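Local coordinates for protein phenolpthiocerol synthesis type-I polyketide synthase ppsA (Mycobacterium bovis, PDB 7AKC) that probably loads extender units such as malonyl groups through its acyltransferase domain during assembly of the phthiocerol and phenolphthiocerol lipid core, at residues A[173-178]-A[265-270]; A[242-247]-A[271-276]. All blocks are in the same frame, centred on the assembly; numbering follows the deposited sequence.

Contact 1: A[173-178]-A[265-270]; sequences GIYNSP and RNPVHF
Gly173 O and Tyr175 N, on either side of Ile174 in sequence, take the N-H and C=O of Val268, a single parallel beta bridge at Ile174 that ties an outer strand of the small antiparallel sheet of this acyltransferase domain to the loop before helix 270-278. Val268 N donates to Gly173 O at 2.8 Å, from 30° out of that carbonyl's plane. The return bond, Tyr175 N to Val268 O at 2.9 Å, is nearly straight, with 172° at the hydrogen. Pro267 CA adds a CA-H...O contact to Gly173 O.

Ile174 and Val268 lie side by side and point the same way, with Ile174 CG1 3.8 Å from Val268 CG2. Tyr175 and His269 also run alongside each other; their planes are 25° apart but slid so far that they barely overlap, and Tyr175 CE1 comes 3.6 Å from His269 CD2. CE1 also meets Pro267 CB. Phe270 sets CB 3.4 Å from Tyr175 O, and its ring edge, at CD2, meets Asn176 O.

Farther out, Phe270 packs edge-to-face with His111, and Val268 touches Ser112 of a GxSxG sequence that fits the nucleophile elbow of acyltransferases. Bonds at both ring nitrogens, ND1 to Thr244 O and NE2 to a water, hold the rotation of the His269 imidazole. That water, in the ring plane at the NE2 edge, links it to Tyr175, 2.7 Å from His269 NE2 and 3.3 Å from Tyr175 OH.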
loop_
_atom_site.group_PDB
_atom_site.type_symbol
_atom_site.label_atom_id
_atom_site.label_comp_id
_atom_site.label_asym_id
_atom_site.label_seq_id
_atom_site.Cartn_x
_atom_site.Cartn_y
_atom_site.Cartn_z
ATOM N N GLY A 173 -3.276 -10.536 0.548
ATOM C CA GLY A 173 -3.432 -9.113 0.823
ATOM C C GLY A 173 -2.492 -8.225 0.018
ATOM O O GLY A 173 -2.905 -7.138 -0.404
ATOM N N ILE A 174 -1.200 -8.594 -0.081
ATOM C CA ILE A 174 -0.227 -7.731 -0.805
ATOM C C ILE A 174 0.750 -8.556 -1.600
ATOM O O ILE A 174 1.295 -9.548 -1.101
ATOM C CB ILE A 174 0.582 -6.812 0.166
ATOM C CG1 ILE A 174 -0.326 -6.046 1.148
ATOM C CG2 ILE A 174 1.551 -5.827 -0.586
ATOM C CD1 ILE A 174 0.496 -5.204 2.239
ATOM N N TYR A 175 0.938 -8.151 -2.904
ATOM C CA TYR A 175 1.947 -8.782 -3.742
ATOM C C TYR A 175 3.218 -7.953 -3.505
ATOM O O TYR A 175 3.359 -6.873 -4.101
ATOM C CB TYR A 175 1.574 -8.757 -5.242
ATOM C CG TYR A 175 0.341 -9.542 -5.606
ATOM C CD1 TYR A 175 -0.920 -8.953 -5.568
ATOM C CD2 TYR A 175 0.439 -10.848 -6.080
ATOM C CE1 TYR A 175 -2.051 -9.652 -5.981
ATOM C CE2 TYR A 175 -0.686 -11.551 -6.497
ATOM C CZ TYR A 175 -1.924 -10.944 -6.463
ATOM O OH TYR A 175 -3.025 -11.656 -6.831
ATOM N N ASN A 176 4.060 -8.356 -2.560
ATOM C CA ASN A 176 5.274 -7.588 -2.245
ATOM C C ASN A 176 6.300 -7.627 -3.335
ATOM O O ASN A 176 6.777 -6.609 -3.802
ATOM C CB ASN A 176 5.897 -8.052 -0.919
ATOM C CG ASN A 176 5.589 -7.134 0.203
ATOM O OD1 ASN A 176 4.604 -6.413 0.180
ATOM N ND2 ASN A 176 6.405 -7.159 1.241
ATOM N N SER A 177 6.676 -8.849 -3.708
ATOM C CA SER A 177 7.700 -9.105 -4.690
ATOM C C SER A 177 7.523 -10.591 -5.086
ATOM O O SER A 177 6.640 -11.289 -4.555
ATOM C CB SER A 177 9.074 -8.808 -4.077
ATOM O OG SER A 177 9.391 -9.772 -3.074
ATOM N N PRO A 178 8.254 -11.067 -6.082
ATOM C CA PRO A 178 8.012 -12.430 -6.576
ATOM C C PRO A 178 8.040 -13.532 -5.538
ATOM O O PRO A 178 7.257 -14.451 -5.648
ATOM C CB PRO A 178 9.106 -12.623 -7.635
ATOM C CG PRO A 178 9.322 -11.203 -8.145
ATOM C CD PRO A 178 9.254 -10.354 -6.907
ATOM N N ARG A 265 -10.418 -3.165 0.048
ATOM C CA ARG A 265 -10.741 -4.620 0.045
ATOM C C ARG A 265 -9.793 -5.380 -0.881
ATOM O O ARG A 265 -9.338 -6.456 -0.496
ATOM C CB ARG A 265 -12.181 -4.832 -0.431
ATOM C CG ARG A 265 -12.562 -6.268 -0.746
ATOM C CD ARG A 265 -12.381 -7.170 0.452
ATOM N NE ARG A 265 -12.683 -8.548 0.115
ATOM C CZ ARG A 265 -11.796 -9.435 -0.309
ATOM N NH1 ARG A 265 -10.526 -9.100 -0.445
ATOM N NH2 ARG A 265 -12.187 -10.661 -0.588
ATOM N N ASN A 266 -9.523 -4.834 -2.072
ATOM C CA ASN A 266 -8.720 -5.570 -3.037
ATOM C C ASN A 266 -7.317 -5.839 -2.533
ATOM O O ASN A 266 -6.783 -5.053 -1.743
ATOM C CB ASN A 266 -8.591 -4.749 -4.331
ATOM C CG ASN A 266 -9.740 -4.907 -5.284
ATOM O OD1 ASN A 266 -10.785 -5.478 -4.962
ATOM N ND2 ASN A 266 -9.587 -4.336 -6.472
ATOM N N PRO A 267 -6.660 -6.886 -3.057
ATOM C CA PRO A 267 -5.225 -7.038 -2.794
ATOM C C PRO A 267 -4.455 -5.789 -3.281
ATOM O O PRO A 267 -4.942 -4.985 -4.103
ATOM C CB PRO A 267 -4.801 -8.233 -3.675
ATOM C CG PRO A 267 -5.996 -8.793 -4.230
ATOM C CD PRO A 267 -7.164 -7.872 -4.021
ATOM N N VAL A 268 -3.269 -5.604 -2.737
ATOM C CA VAL A 268 -2.397 -4.456 -3.096
ATOM C C VAL A 268 -1.413 -4.959 -4.162
ATOM O O VAL A 268 -0.557 -5.816 -3.854
ATOM C CB VAL A 268 -1.614 -3.993 -1.866
ATOM C CG1 VAL A 268 -0.640 -2.871 -2.259
ATOM C CG2 VAL A 268 -2.554 -3.560 -0.731
ATOM N N HIS A 269 -1.564 -4.482 -5.402
ATOM C CA HIS A 269 -0.762 -4.943 -6.548
ATOM C C HIS A 269 0.553 -4.181 -6.616
ATOM O O HIS A 269 0.822 -3.457 -7.569
ATOM C CB HIS A 269 -1.615 -4.844 -7.861
ATOM C CG HIS A 269 -2.870 -5.667 -7.799
ATOM N ND1 HIS A 269 -4.041 -5.191 -7.214
ATOM C CD2 HIS A 269 -3.052 -6.976 -8.130
ATOM C CE1 HIS A 269 -4.911 -6.199 -7.264
ATOM N NE2 HIS A 269 -4.372 -7.279 -7.840
ATOM N N PHE A 270 1.336 -4.248 -5.530
ATOM C CA PHE A 270 2.558 -3.454 -5.394
ATOM C C PHE A 270 3.639 -3.894 -6.329
ATOM O O PHE A 270 4.184 -3.075 -7.089
ATOM C CB PHE A 270 3.032 -3.508 -3.929
ATOM C CG PHE A 270 4.209 -2.601 -3.666
ATOM C CD1 PHE A 270 4.079 -1.218 -3.764
ATOM C CD2 PHE A 270 5.443 -3.124 -3.329
ATOM C CE1 PHE A 270 5.156 -0.381 -3.523
ATOM C CE2 PHE A 270 6.544 -2.290 -3.159
ATOM C CZ PHE A 270 6.397 -0.914 -3.243
HETATM O O HOH W 1 -5.412 -9.757 -8.077
#

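Contact 2: A[242-247]-A[271-276]; sequences ISTTYA and QQAIAS. With NA (sodium ion), chain C.
Ile242 and Thr244 close on Ala273 with a methyl each, packing the turn that leaves strand 240-242, at one border of the parallel sheet, against helix 270-278 of the acyltransferase fold. Ala273 CB sits between the two branches, 3.6 Å from Ile242 CG2 and 3.7 Å from Thr244 CG2, and no hydrogen bond crosses between the segments.

The isoleucine uses both arms. CG2 stands anti to its backbone N and drops onto the alanine, while the other branch runs out extended (chi2 178°) and carries CD1 out over the helix, to Ala273 O and, at 3.9 Å, to Ser276 OG. In Thr244 the hydroxyl takes the position between backbone N and carbonyl carbon (chi1 57°), where it bonds to Gly110 O; CG2, anti to the carbonyl carbon, is then the branch that faces the helix.

Ser243 points away from the helix. Its OG accepts from Thr245 N at 3.0 Å, an ST turn that bends the chain, and also hydrogen-bonds to the carboxylate of Glu115, which reaches Thr244 N and Thr245 OG1 as well. Ile109 of strand 107-110 touches both Thr244 and Ala273 from the sheet. At the other end of the contact, Ser276 turns its carbonyl to a sodium ion completed by the backbone oxygens of Ser279, Ala281 and Gly283 and a water, with Ser276 O 2.3 Å from the metal.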
loop_
_atom_site.group_PDB
_atom_site.type_symbol
_atom_site.label_atom_id
_atom_site.label_comp_id
_atom_site.label_asym_id
_atom_site.label_seq_id
_atom_site.Cartn_x
_atom_site.Cartn_y
_atom_site.Cartn_z
ATOM N N ILE A 242 0.517 5.215 -10.772
ATOM C CA ILE A 242 0.159 3.836 -11.023
ATOM C C ILE A 242 -0.566 3.366 -9.780
ATOM O O ILE A 242 -0.009 3.399 -8.666
ATOM C CB ILE A 242 1.326 2.900 -11.373
ATOM C CG1 ILE A 242 2.150 3.487 -12.545
ATOM C CG2 ILE A 242 0.789 1.490 -11.668
ATOM C CD1 ILE A 242 3.322 2.676 -12.911
ATOM N N SER A 243 -1.848 3.025 -9.928
ATOM C CA SER A 243 -2.611 2.506 -8.786
ATOM C C SER A 243 -2.189 1.072 -8.483
ATOM O O SER A 243 -1.883 0.304 -9.385
ATOM C CB SER A 243 -4.095 2.505 -9.134
ATOM O OG SER A 243 -4.889 1.999 -8.075
ATOM N N THR A 244 -2.231 0.699 -7.216
ATOM C CA THR A 244 -1.996 -0.674 -6.794
ATOM C C THR A 244 -3.346 -1.375 -6.497
ATOM O O THR A 244 -3.367 -2.533 -6.025
ATOM C CB THR A 244 -1.099 -0.684 -5.543
ATOM O OG1 THR A 244 -1.699 0.089 -4.470
ATOM C CG2 THR A 244 0.355 -0.206 -5.853
ATOM N N THR A 245 -4.465 -0.728 -6.780
ATOM C CA THR A 245 -5.780 -1.257 -6.502
ATOM C C THR A 245 -6.252 -2.391 -7.409
ATOM O O THR A 245 -6.906 -3.349 -6.917
ATOM C CB THR A 245 -6.793 -0.108 -6.509
ATOM O OG1 THR A 245 -6.462 0.778 -5.423
ATOM C CG2 THR A 245 -8.244 -0.597 -6.361
ATOM N N TYR A 246 -5.945 -2.265 -8.699
ATOM C CA TYR A 246 -6.463 -3.215 -9.705
ATOM C C TYR A 246 -5.379 -4.106 -10.311
ATOM O O TYR A 246 -4.250 -3.663 -10.503
ATOM C CB TYR A 246 -7.161 -2.436 -10.822
ATOM C CG TYR A 246 -8.148 -1.406 -10.345
ATOM C CD1 TYR A 246 -9.446 -1.766 -10.031
ATOM C CD2 TYR A 246 -7.788 -0.078 -10.211
ATOM C CE1 TYR A 246 -10.364 -0.831 -9.591
ATOM C CE2 TYR A 246 -8.693 0.868 -9.767
ATOM C CZ TYR A 246 -9.986 0.490 -9.457
ATOM O OH TYR A 246 -10.890 1.410 -9.021
ATOM N N ALA A 247 -5.765 -5.340 -10.626
ATOM C CA ALA A 247 -4.836 -6.256 -11.296
ATOM C C ALA A 247 -4.502 -5.725 -12.696
ATOM O O ALA A 247 -3.410 -5.967 -13.186
ATOM C CB ALA A 247 -5.452 -7.659 -11.419
ATOM N N GLN A 271 3.969 -5.225 -6.326
ATOM C CA GLN A 271 4.971 -5.713 -7.274
ATOM C C GLN A 271 4.649 -5.308 -8.750
ATOM O O GLN A 271 5.512 -4.859 -9.495
ATOM C CB GLN A 271 4.999 -7.236 -7.154
ATOM C CG GLN A 271 5.881 -7.869 -8.231
ATOM C CD GLN A 271 5.788 -9.364 -8.211
ATOM O OE1 GLN A 271 5.558 -9.987 -7.181
ATOM N NE2 GLN A 271 5.959 -9.964 -9.386
ATOM N N GLN A 272 3.390 -5.453 -9.133
ATOM C CA GLN A 272 2.952 -5.166 -10.493
ATOM C C GLN A 272 3.117 -3.696 -10.815
ATOM O O GLN A 272 3.546 -3.380 -11.921
ATOM C CB GLN A 272 1.474 -5.589 -10.692
ATOM C CG GLN A 272 1.184 -7.103 -10.506
ATOM C CD GLN A 272 0.917 -7.516 -9.066
ATOM O OE1 GLN A 272 1.152 -6.789 -8.106
ATOM N NE2 GLN A 272 0.369 -8.705 -8.905
ATOM N N ALA A 273 2.786 -2.783 -9.864
ATOM C CA ALA A 273 2.959 -1.352 -10.124
ATOM C C ALA A 273 4.449 -0.981 -10.224
ATOM O O ALA A 273 4.847 -0.262 -11.132
ATOM C CB ALA A 273 2.280 -0.526 -9.022
ATOM N N ILE A 274 5.291 -1.486 -9.307
ATOM C CA ILE A 274 6.736 -1.210 -9.355
ATOM C C ILE A 274 7.334 -1.740 -10.689
ATOM O O ILE A 274 8.102 -1.042 -11.342
ATOM C CB ILE A 274 7.420 -1.916 -8.143
ATOM C CG1 ILE A 274 7.015 -1.261 -6.797
ATOM C CG2 ILE A 274 8.964 -1.938 -8.287
ATOM C CD1 ILE A 274 7.451 0.286 -6.663
ATOM N N ALA A 275 7.003 -2.971 -11.068
ATOM C CA ALA A 275 7.503 -3.574 -12.305
ATOM C C ALA A 275 7.115 -2.737 -13.518
ATOM O O ALA A 275 7.909 -2.567 -14.448
ATOM C CB ALA A 275 6.948 -4.983 -12.461
ATOM N N SER A 276 5.888 -2.196 -13.509
ATOM C CA SER A 276 5.430 -1.371 -14.653
ATOM C C SER A 276 6.250 -0.089 -14.698
ATOM O O SER A 276 6.684 0.351 -15.767
ATOM C CB SER A 276 3.958 -1.025 -14.490
ATOM O OG SER A 276 3.516 -0.172 -15.536
HETATM NA NA NA C . 7.224 2.024 -17.203
HETATM O O HOH W 2 5.417 3.312 -16.136
#

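The two contacts lie about 9 Å apart between centres and interleave along the chain: 173-178, then 242-247, 265-270 and 271-276. The last two are consecutive, so the loop that pairs with the antiparallel sheet in contact 1 runs straight into the helix that packs beside the parallel sheet in contact 2. Two probable backbone hydrogen bonds join them directly, His269 N to Thr244 O at 2.7 Å and Gln271 N to Tyr175 O at 2.8 Å. Residues 265-276 therefore bridge the small sheet and the larger one, next to the presumed nucleophile elbow, a location consistent with one wall of the acyltransferase active-site cleft.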